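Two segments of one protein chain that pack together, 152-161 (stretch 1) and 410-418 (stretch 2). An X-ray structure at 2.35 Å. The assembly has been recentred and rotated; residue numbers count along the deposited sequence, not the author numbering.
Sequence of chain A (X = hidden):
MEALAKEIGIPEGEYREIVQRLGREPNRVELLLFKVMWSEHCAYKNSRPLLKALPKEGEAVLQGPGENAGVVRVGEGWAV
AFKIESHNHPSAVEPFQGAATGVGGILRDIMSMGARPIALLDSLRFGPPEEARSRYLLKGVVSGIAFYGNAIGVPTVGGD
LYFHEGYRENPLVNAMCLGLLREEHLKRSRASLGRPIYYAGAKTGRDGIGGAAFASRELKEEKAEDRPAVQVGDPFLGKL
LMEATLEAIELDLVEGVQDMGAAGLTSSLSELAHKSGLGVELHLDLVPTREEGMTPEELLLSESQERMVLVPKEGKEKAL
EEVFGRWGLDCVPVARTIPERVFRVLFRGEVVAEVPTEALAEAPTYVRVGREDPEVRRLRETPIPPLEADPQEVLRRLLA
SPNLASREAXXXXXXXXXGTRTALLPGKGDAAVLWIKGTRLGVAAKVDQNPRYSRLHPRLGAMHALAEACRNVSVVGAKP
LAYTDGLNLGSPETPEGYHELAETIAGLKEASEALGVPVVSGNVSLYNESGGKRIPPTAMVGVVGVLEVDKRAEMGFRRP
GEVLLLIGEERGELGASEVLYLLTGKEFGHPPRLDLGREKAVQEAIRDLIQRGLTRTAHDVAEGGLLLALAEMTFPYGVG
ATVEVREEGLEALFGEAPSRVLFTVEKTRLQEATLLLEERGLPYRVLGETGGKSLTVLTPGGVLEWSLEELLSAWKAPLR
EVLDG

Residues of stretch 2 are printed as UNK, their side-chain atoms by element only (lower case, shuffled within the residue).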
ATOM      1  N   ILE A 152      15.655 -11.899  -1.166  1.00 18.00           N
ATOM      2  CA  ILE A 152      14.888 -12.663  -0.189  1.00 16.59           C
ATOM      3  C   ILE A 152      13.891 -13.642  -0.794  1.00 15.43           C
ATOM      4  O   ILE A 152      13.312 -14.449  -0.082  1.00 14.71           O
ATOM      5  CB  ILE A 152      14.161 -11.737   0.832  1.00 17.89           C
ATOM      6  CG1 ILE A 152      13.838 -12.537   2.102  1.00 18.04           C
ATOM      7  CG2 ILE A 152      12.874 -11.179   0.236  1.00 16.73           C
ATOM      8  CD1 ILE A 152      13.624 -11.682   3.336  1.00 16.58           C
ATOM      9  N   GLY A 153      13.693 -13.574  -2.107  1.00 15.44           N
ATOM     10  CA  GLY A 153      12.782 -14.499  -2.763  1.00 14.92           C
ATOM     11  C   GLY A 153      11.313 -14.120  -2.828  1.00 16.10           C
ATOM     12  O   GLY A 153      10.466 -14.985  -3.032  1.00 18.39           O
ATOM     13  N   VAL A 154      11.000 -12.843  -2.638  1.00 14.68           N
ATOM     14  CA  VAL A 154       9.618 -12.391  -2.705  1.00 14.67           C
ATOM     15  C   VAL A 154       9.500 -11.422  -3.871  1.00 15.67           C
ATOM     16  O   VAL A 154      10.166 -10.389  -3.901  1.00 17.71           O
ATOM     17  CB  VAL A 154       9.190 -11.688  -1.409  1.00 13.48           C
ATOM     18  CG1 VAL A 154       7.752 -11.213  -1.527  1.00 11.72           C
ATOM     19  CG2 VAL A 154       9.333 -12.649  -0.232  1.00 15.40           C
ATOM     20  N   PRO A 155       8.652 -11.747  -4.853  1.00 15.98           N
ATOM     21  CA  PRO A 155       8.482 -10.881  -6.015  1.00 16.18           C
ATOM     22  C   PRO A 155       7.655  -9.646  -5.744  1.00 19.08           C
ATOM     23  O   PRO A 155       6.772  -9.642  -4.884  1.00 21.19           O
ATOM     24  CB  PRO A 155       7.782 -11.786  -7.013  1.00 15.22           C
ATOM     25  CG  PRO A 155       6.854 -12.554  -6.120  1.00 14.77           C
ATOM     26  CD  PRO A 155       7.759 -12.919  -4.945  1.00 16.18           C
ATOM     27  N   THR A 156       7.964  -8.594  -6.484  1.00 19.91           N
ATOM     28  CA  THR A 156       7.205  -7.366  -6.408  1.00 22.39           C
ATOM     29  C   THR A 156       6.314  -7.548  -7.630  1.00 22.75           C
ATOM     30  O   THR A 156       6.777  -7.464  -8.762  1.00 23.13           O
ATOM     31  CB  THR A 156       8.124  -6.152  -6.547  1.00 21.17           C
ATOM     32  OG1 THR A 156       8.898  -6.027  -5.351  1.00 21.49           O
ATOM     33  CG2 THR A 156       7.320  -4.882  -6.752  1.00 24.91           C
ATOM     34  N   VAL A 157       5.040  -7.837  -7.387  1.00 23.93           N
ATOM     35  CA  VAL A 157       4.088  -8.111  -8.461  1.00 24.89           C
ATOM     36  C   VAL A 157       3.379  -6.926  -9.104  1.00 25.65           C
ATOM     37  O   VAL A 157       2.620  -7.095 -10.063  1.00 25.22           O
ATOM     38  CB  VAL A 157       3.008  -9.081  -7.968  1.00 24.92           C
ATOM     39  CG1 VAL A 157       3.655 -10.383  -7.517  1.00 25.38           C
ATOM     40  CG2 VAL A 157       2.221  -8.438  -6.832  1.00 22.15           C
ATOM     41  N   GLY A 158       3.609  -5.732  -8.581  1.00 25.25           N
ATOM     42  CA  GLY A 158       2.952  -4.572  -9.143  1.00 26.96           C
ATOM     43  C   GLY A 158       3.031  -3.399  -8.198  1.00 27.95           C
ATOM     44  O   GLY A 158       3.803  -3.421  -7.233  1.00 28.62           O
ATOM     45  N   GLY A 159       2.233  -2.374  -8.466  1.00 27.16           N
ATOM     46  CA  GLY A 159       2.250  -1.203  -7.617  1.00 27.93           C
ATOM     47  C   GLY A 159       1.700   0.007  -8.333  1.00 28.50           C
ATOM     48  O   GLY A 159       0.928  -0.130  -9.277  1.00 29.69           O
ATOM     49  N   ASP A 160       2.122   1.191  -7.903  1.00 28.73           N
ATOM     50  CA  ASP A 160       1.633   2.438  -8.477  1.00 27.21           C
ATOM     51  C   ASP A 160       2.724   3.503  -8.482  1.00 26.00           C
ATOM     52  O   ASP A 160       3.254   3.858  -7.436  1.00 25.94           O
ATOM     53  CB  ASP A 160       0.429   2.903  -7.654  1.00 29.13           C
ATOM     54  CG  ASP A 160      -0.193   4.166  -8.182  1.00 30.86           C
ATOM     55  OD1 ASP A 160      -0.458   4.251  -9.397  1.00 33.96           O
ATOM     56  OD2 ASP A 160      -0.437   5.073  -7.368  1.00 33.40           O
ATOM     57  N   LEU A 161       3.051   4.001  -9.672  1.00 24.81           N
ATOM     58  CA  LEU A 161       4.083   5.024  -9.848  1.00 22.25           C
ATOM     59  C   LEU A 161       3.500   6.279 -10.488  1.00 20.90           C
ATOM     60  O   LEU A 161       2.804   6.200 -11.499  1.00 21.92           O
ATOM     61  CB  LEU A 161       5.212   4.484 -10.733  1.00 20.10           C
ATOM     62  CG  LEU A 161       6.228   5.509 -11.257  1.00 21.52           C
ATOM     63  CD1 LEU A 161       7.030   6.132 -10.105  1.00 17.14           C
ATOM     64  CD2 LEU A 161       7.149   4.818 -12.251  1.00 19.71           C
ATOM     65  N   UNK A 410      10.504  -1.224 -15.138  1.00 31.78           N
ATOM     66  CA  UNK A 410      10.588  -1.313 -13.683  1.00 32.04           C
ATOM     67  C   UNK A 410      10.491  -2.759 -13.178  1.00 32.91           C
ATOM     68  O   UNK A 410      11.432  -3.277 -12.567  1.00 30.18           O
ATOM     69  c   UNK A 410       9.370  -0.780 -11.531  1.00 29.25           C
ATOM     70  c   UNK A 410       9.799   1.017 -13.225  1.00 28.46           C
ATOM     71  c   UNK A 410       9.483  -0.455 -13.020  1.00 31.12           C
ATOM     72  N   UNK A 411       9.359  -3.407 -13.446  1.00 33.93           N
ATOM     73  CA  UNK A 411       9.128  -4.786 -13.014  1.00 35.94           C
ATOM     74  C   UNK A 411      10.082  -5.802 -13.632  1.00 36.33           C
ATOM     75  O   UNK A 411      10.131  -6.952 -13.200  1.00 36.98           O
ATOM     76  o   UNK A 411       4.591  -1.484 -10.230  1.00 46.32           O
ATOM     77  c   UNK A 411       6.735  -4.326 -11.092  1.00 43.29           C
ATOM     78  c   UNK A 411       6.004  -3.405 -10.335  1.00 44.72           C
ATOM     79  c   UNK A 411       5.263  -2.425 -10.979  1.00 46.17           C
ATOM     80  c   UNK A 411       5.973  -3.296 -13.117  1.00 43.42           C
ATOM     81  c   UNK A 411       6.740  -4.279 -12.488  1.00 42.16           C
ATOM     82  c   UNK A 411       7.668  -5.165 -13.279  1.00 37.52           C
ATOM     83  c   UNK A 411       5.237  -2.366 -12.371  1.00 45.03           C
ATOM     84  N   UNK A 412      10.843  -5.377 -14.637  1.00 37.31           N
ATOM     85  CA  UNK A 412      11.814  -6.250 -15.283  1.00 37.66           C
ATOM     86  C   UNK A 412      13.024  -6.416 -14.359  1.00 38.14           C
ATOM     87  O   UNK A 412      13.878  -7.279 -14.576  1.00 38.23           O
ATOM     88  c   UNK A 412      11.535  -6.258 -17.833  1.00 41.21           C
ATOM     89  c   UNK A 412      11.796  -5.481 -19.120  1.00 42.89           C
ATOM     90  o   UNK A 412      12.969  -5.126 -19.371  1.00 43.20           O
ATOM     91  c   UNK A 412      12.255  -5.662 -16.626  1.00 38.33           C
ATOM     92  o   UNK A 412      10.831  -5.234 -19.882  1.00 40.92           O
ATOM     93  N   UNK A 413      13.090  -5.583 -13.325  1.00 37.05           N
ATOM     94  CA  UNK A 413      14.183  -5.643 -12.364  1.00 36.82           C
ATOM     95  C   UNK A 413      13.901  -6.741 -11.349  1.00 38.35           C
ATOM     96  O   UNK A 413      14.815  -7.249 -10.705  1.00 38.27           O
ATOM     97  n   UNK A 413      17.051   0.165 -13.814  1.00 36.01           N
ATOM     98  c   UNK A 413      14.317  -4.316 -11.605  1.00 35.94           C
ATOM     99  c   UNK A 413      16.041  -3.278 -13.084  1.00 33.91           C
ATOM    100  n   UNK A 413      16.468  -2.058 -13.752  1.00 33.29           N
ATOM    101  n   UNK A 413      16.453  -0.811 -11.830  1.00 34.81           N
ATOM    102  c   UNK A 413      16.656  -0.901 -13.133  1.00 33.50           C
ATOM    103  c   UNK A 413      14.678  -3.107 -12.442  1.00 34.13           C
ATOM    104  N   UNK A 414      12.629  -7.107 -11.217  1.00 39.96           N
ATOM    105  CA  UNK A 414      12.217  -8.112 -10.243  1.00 42.30           C
ATOM    106  C   UNK A 414      11.923  -9.500 -10.823  1.00 43.31           C
ATOM    107  O   UNK A 414      11.399  -9.625 -11.933  1.00 42.88           O
ATOM    108  c   UNK A 414      11.980  -4.084  -8.378  1.00 41.95           C
ATOM    109  c   UNK A 414       9.799  -5.367  -9.534  1.00 42.82           C
ATOM    110  c   UNK A 414      12.027  -5.457  -8.654  1.00 42.30           C
ATOM    111  c   UNK A 414       9.738  -3.996  -9.263  1.00 41.94           C
ATOM    112  c   UNK A 414      10.972  -7.615  -9.494  1.00 42.70           C
ATOM    113  o   UNK A 414      10.765  -2.010  -8.404  1.00 41.72           O
ATOM    114  c   UNK A 414      10.938  -6.118  -9.233  1.00 42.64           C
ATOM    115  c   UNK A 414      10.831  -3.361  -8.684  1.00 43.45           C
ATOM    116  N   UNK A 415      12.261 -10.535 -10.056  1.00 44.20           N
ATOM    117  CA  UNK A 415      12.010 -11.917 -10.461  1.00 45.93           C
ATOM    118  C   UNK A 415      11.323 -12.693  -9.337  1.00 45.64           C
ATOM    119  O   UNK A 415      10.899 -12.107  -8.343  1.00 45.08           O
ATOM    120  o   UNK A 415      14.384 -12.732  -8.743  1.00 51.62           O
ATOM    121  c   UNK A 415      14.476 -12.358  -9.929  1.00 50.10           C
ATOM    122  o   UNK A 415      15.493 -11.780 -10.373  1.00 50.87           O
ATOM    123  c   UNK A 415      13.315 -12.621 -10.884  1.00 48.28           C
ATOM    124  N   UNK A 416      11.205 -14.005  -9.508  1.00 45.91           N
ATOM    125  CA  UNK A 416      10.563 -14.877  -8.526  1.00 45.70           C
ATOM    126  C   UNK A 416       9.042 -14.879  -8.623  1.00 45.93           C
ATOM    127  O   UNK A 416       8.357 -15.058  -7.616  1.00 45.28           O
ATOM    128  n   UNK A 416      14.505 -14.655  -6.177  1.00 47.01           N
ATOM    129  c   UNK A 416      13.365 -13.905  -6.327  1.00 45.88           C
ATOM    130  c   UNK A 416      12.397 -14.738  -6.777  1.00 46.30           C
ATOM    131  c   UNK A 416      10.957 -14.490  -7.099  1.00 45.65           C
ATOM    132  n   UNK A 416      12.981 -15.982  -6.890  1.00 46.88           N
ATOM    133  c   UNK A 416      14.248 -15.903  -6.523  1.00 46.79           C
ATOM    134  N   UNK A 417       8.507 -14.678  -9.821  1.00 46.46           N
ATOM    135  CA  UNK A 417       7.058 -14.691  -9.988  1.00 47.88           C
ATOM    136  C   UNK A 417       6.504 -16.070  -9.625  1.00 48.34           C
ATOM    137  O   UNK A 417       5.337 -16.197  -9.245  1.00 47.56           O
ATOM    138  n   UNK A 417       9.222 -13.794 -12.235  1.00 51.81           N
ATOM    139  c   UNK A 417       8.478 -12.701 -12.080  1.00 50.89           C
ATOM    140  c   UNK A 417       7.001 -12.913 -11.811  1.00 49.52           C
ATOM    141  c   UNK A 417       6.670 -14.338 -11.424  1.00 47.47           C
ATOM    142  o   UNK A 417       8.943 -11.566 -12.159  1.00 52.23           O
ATOM    143  N   UNK A 418       7.351 -17.091  -9.741  1.00 48.41           N
ATOM    144  CA  UNK A 418       6.973 -18.464  -9.418  1.00 49.13           C
ATOM    145  C   UNK A 418       7.615 -18.919  -8.108  1.00 49.15           C
ATOM    146  O   UNK A 418       8.838 -19.043  -8.020  1.00 49.69           O
ATOM    147  c   UNK A 418       6.708 -19.066 -11.829  1.00 49.36           C
ATOM    148  c   UNK A 418       7.073 -20.863 -10.125  1.00 50.06           C
ATOM    149  c   UNK A 418       7.404 -19.432 -10.529  1.00 49.36           C
TER
HETATM  150  O   HOH W   1       2.680  -0.071 -11.584  1.00 27.03           O

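Position 410 carries three side-chain carbons, one bearing the other two. This branched hydrocarbon points toward stretch 1, but its nearest approach, from one of its end carbons to Leu161 CD2, is 4.7 Å, short of contact. Forked at CB, it is Val410.

At 411 one carbon leads to a six-carbon ring bearing an oxygen; the ring comes up beside Thr156, and the oxygen reaches Gly158 and Gly159. This is Tyr411, with CD1 3.9 Å from Thr156 O and CE1 4.1 Å from Thr156 CG2. The hydroxyl OH ends 3.1 Å from Gly159 N, yet the angle is too poor for a hydrogen bond. A water bridges the two residues: its O is 2.7 Å from Tyr411 OH, and it donates a weak hydrogen bond to Gly159 O, the water O lying 2.9 Å from Gly159 O.

Position 412 has three carbons, the third holding two oxygens, and lies out of reach of stretch 1: Glu412. Position 413 has three carbons, a nitrogen, then a carbon with two more nitrogens, also out of reach: Arg413. Its backbone N donates to Val410 O at 2.9 Å.

Position 414 shows one carbon and a six-carbon ring with an oxygen, one face of the ring lying under Thr156 CB. This is Tyr414; Thr156 CB sits 3.9 Å from the ring centroid, 28° off the normal, a CH-pi contact.

At 415 two carbons, the second with two oxygens, start out away from stretch 1: Asp415. The backbone does the touching, Asp415 O lying 3.4 Å from Pro155 CB.

Position 416 bears one carbon and a five-membered ring of three carbons and two nitrogens, set against Gly153: His416. Gly153 CA lies over the ring face, 3.9 Å from its centroid and 20° off the normal, while His416 O is 3.3 Å from Pro155 CG.

Position 417 has three carbons, the third carrying one oxygen and one nitrogen, and points away: Gln417. Position 418, one carbon carrying two more, points away without contact: Val418.

The contact works by shape, with no direct hydrogen bond across it and 440 Å² buried. Pro155 and Thr156 point toward stretch 2, meeting backbone and rings, and two aromatic faces receive CH groups. Glycine has a clear rule at 159: an ideal CB would come 3.3 Å from Tyr411 OH, and the backbone angles alone already call for glycine, as at Gly153 and Gly158.

Stretch 2 410-418: VYERYDHQV
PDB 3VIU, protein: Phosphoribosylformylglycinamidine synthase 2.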